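Local coordinates for transcriptional regulator AdcR (Streptococcus pneumoniae, PDB 3TGN), which senses zinc and, with the metal bound, represses genes of zinc uptake and surface histidine triad proteins, and can also activate a target promoter, at residues N21-L26 / Q40-M45. Sequence-based numbering, arbitrary orientation.
With ZN (zinc ion), chain E; ZN (zinc ion), chain F.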
# COMPACT_ATOMS: atom_id res chain seq x y z
N ASN B 21 1.15 -3.74 5.11
CA ASN B 21 -0.03 -4.52 4.76
C ASN B 21 -1.35 -3.88 5.20
O ASN B 21 -2.42 -4.46 5.00
CB ASN B 21 0.09 -5.94 5.30
CG ASN B 21 1.23 -6.71 4.67
OD1 ASN B 21 1.06 -7.33 3.61
ND2 ASN B 21 2.39 -6.68 5.30
N GLN B 22 -1.27 -2.70 5.80
CA GLN B 22 -2.47 -1.94 6.13
C GLN B 22 -2.98 -1.28 4.85
O GLN B 22 -2.24 -1.16 3.88
CB GLN B 22 -2.17 -0.90 7.19
N HIS B 23 -4.24 -0.85 4.85
CA HIS B 23 -4.84 -0.27 3.66
C HIS B 23 -4.50 1.21 3.52
O HIS B 23 -4.87 1.86 2.54
CB HIS B 23 -6.35 -0.49 3.65
CG HIS B 23 -7.12 0.54 4.42
ND1 HIS B 23 -7.42 0.39 5.76
CD2 HIS B 23 -7.66 1.72 4.04
CE1 HIS B 23 -8.11 1.45 6.17
NE2 HIS B 23 -8.27 2.26 5.14
N GLU B 24 -3.79 1.75 4.51
CA GLU B 24 -3.44 3.16 4.51
C GLU B 24 -2.16 3.39 5.28
O GLU B 24 -1.81 2.62 6.18
CB GLU B 24 -4.56 3.98 5.17
CG GLU B 24 -4.75 3.65 6.64
CD GLU B 24 -5.91 4.40 7.27
OE1 GLU B 24 -6.14 4.22 8.48
OE2 GLU B 24 -6.58 5.17 6.55
N ILE B 25 -1.46 4.47 4.94
CA ILE B 25 -0.29 4.89 5.68
C ILE B 25 -0.68 6.01 6.64
O ILE B 25 -1.32 6.99 6.25
CB ILE B 25 0.82 5.39 4.75
CG1 ILE B 25 1.48 4.20 4.03
CG2 ILE B 25 1.86 6.19 5.53
CD1 ILE B 25 2.56 4.60 3.05
N LEU B 26 -0.30 5.84 7.90
CA LEU B 26 -0.48 6.88 8.91
C LEU B 26 0.87 7.22 9.53
O LEU B 26 1.66 6.33 9.83
CB LEU B 26 -1.49 6.43 9.97
CG LEU B 26 -2.94 6.29 9.49
CD1 LEU B 26 -3.77 5.48 10.47
CD2 LEU B 26 -3.57 7.66 9.26
N GLN B 40 -9.98 -1.59 12.47
CA GLN B 40 -11.02 -1.40 13.47
C GLN B 40 -11.19 0.08 13.81
O GLN B 40 -12.31 0.59 13.83
CB GLN B 40 -10.73 -2.20 14.74
CG GLN B 40 -11.04 -3.69 14.63
CD GLN B 40 -10.61 -4.47 15.86
OE1 GLN B 40 -9.42 -4.57 16.17
NE2 GLN B 40 -11.58 -5.02 16.58
N GLU B 41 -10.09 0.77 14.09
CA GLU B 41 -10.15 2.19 14.41
C GLU B 41 -10.76 3.00 13.27
O GLU B 41 -11.56 3.90 13.49
CB GLU B 41 -8.77 2.75 14.75
CG GLU B 41 -8.25 2.35 16.13
CD GLU B 41 -7.14 3.27 16.62
OE1 GLU B 41 -6.65 4.09 15.82
OE2 GLU B 41 -6.76 3.16 17.80
N HIS B 42 -10.36 2.67 12.04
CA HIS B 42 -10.86 3.39 10.87
C HIS B 42 -12.37 3.20 10.74
O HIS B 42 -13.09 4.14 10.40
CB HIS B 42 -10.14 2.93 9.60
CG HIS B 42 -10.33 3.86 8.44
ND1 HIS B 42 -9.44 4.87 8.14
CD2 HIS B 42 -11.31 3.93 7.51
CE1 HIS B 42 -9.86 5.52 7.07
NE2 HIS B 42 -10.99 4.97 6.67
N ILE B 43 -12.83 1.99 11.01
CA ILE B 43 -14.26 1.70 11.00
C ILE B 43 -14.99 2.57 12.01
O ILE B 43 -16.02 3.17 11.70
CB ILE B 43 -14.56 0.22 11.30
CG1 ILE B 43 -14.15 -0.65 10.11
CG2 ILE B 43 -16.03 0.02 11.59
CD1 ILE B 43 -14.50 -2.12 10.26
N LEU B 44 -14.45 2.65 13.22
CA LEU B 44 -15.04 3.49 14.26
C LEU B 44 -15.08 4.96 13.82
O LEU B 44 -16.04 5.67 14.10
CB LEU B 44 -14.30 3.33 15.59
CG LEU B 44 -14.44 1.96 16.25
CD1 LEU B 44 -13.68 1.91 17.58
CD2 LEU B 44 -15.90 1.62 16.46
N MET B 45 -14.05 5.40 13.12
CA MET B 45 -14.01 6.78 12.63
C MET B 45 -15.12 7.00 11.61
O MET B 45 -15.88 7.97 11.69
CB MET B 45 -12.65 7.10 12.01
CG MET B 45 -12.48 8.58 11.64
SD MET B 45 -10.94 8.92 10.76
CE MET B 45 -11.22 8.07 9.21
ZN ZN E . -7.66 5.40 8.95
ZN ZN F . -5.13 5.18 16.56
O HOH W 1 -4.39 5.37 14.63
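E24 and H42 meet through a zinc ion. E24 OE1 lies 2.0 Å from the metal, and H42 ND1 binds it at the same 2.0 Å from the helix side. E24 OE2 reaches the zinc more distantly, at 2.6 Å, so the carboxylate grips it unevenly with both oxygens. E24 stays extended beyond CG, which carries its head across to the helix; there its plane stands 73° from the H42 imidazole. H108 NE2 and H112 NE2, both from helix 102-123, complete the site. N38 ND2 hydrogen-bonds E24 OE1, a second-shell hold on the oxygen nearer the metal.

The rings supply the other interaction. H23 points its edge at a face of H42 in a T-shaped stack, planes at 90° and centroids 5.0 Å apart. H23 CE1 comes to 4.0 Å from H42 CG. M45 CE lies against the opposite face of H42, toward the rim, while E24 CG sits over one face of H23. H42 CG is anti to its backbone N (chi1 -165°), sending the ring off helix 38-50 toward the loop.

One residue earlier on the helix, E41 OE1 binds the second zinc at 2.0 Å, alongside C30, E107 and a water. The same oxygen accepts a hydrogen bond from H108 ND1, so H108 links the two metal sites.

No hydrogen bond joins 21-26 to 40-45 directly, so between these segments the polar tie is the zinc, and the bond from N38 at the start of the same helix adds to it, consistent with metal occupancy influencing the conformation that binds DNA.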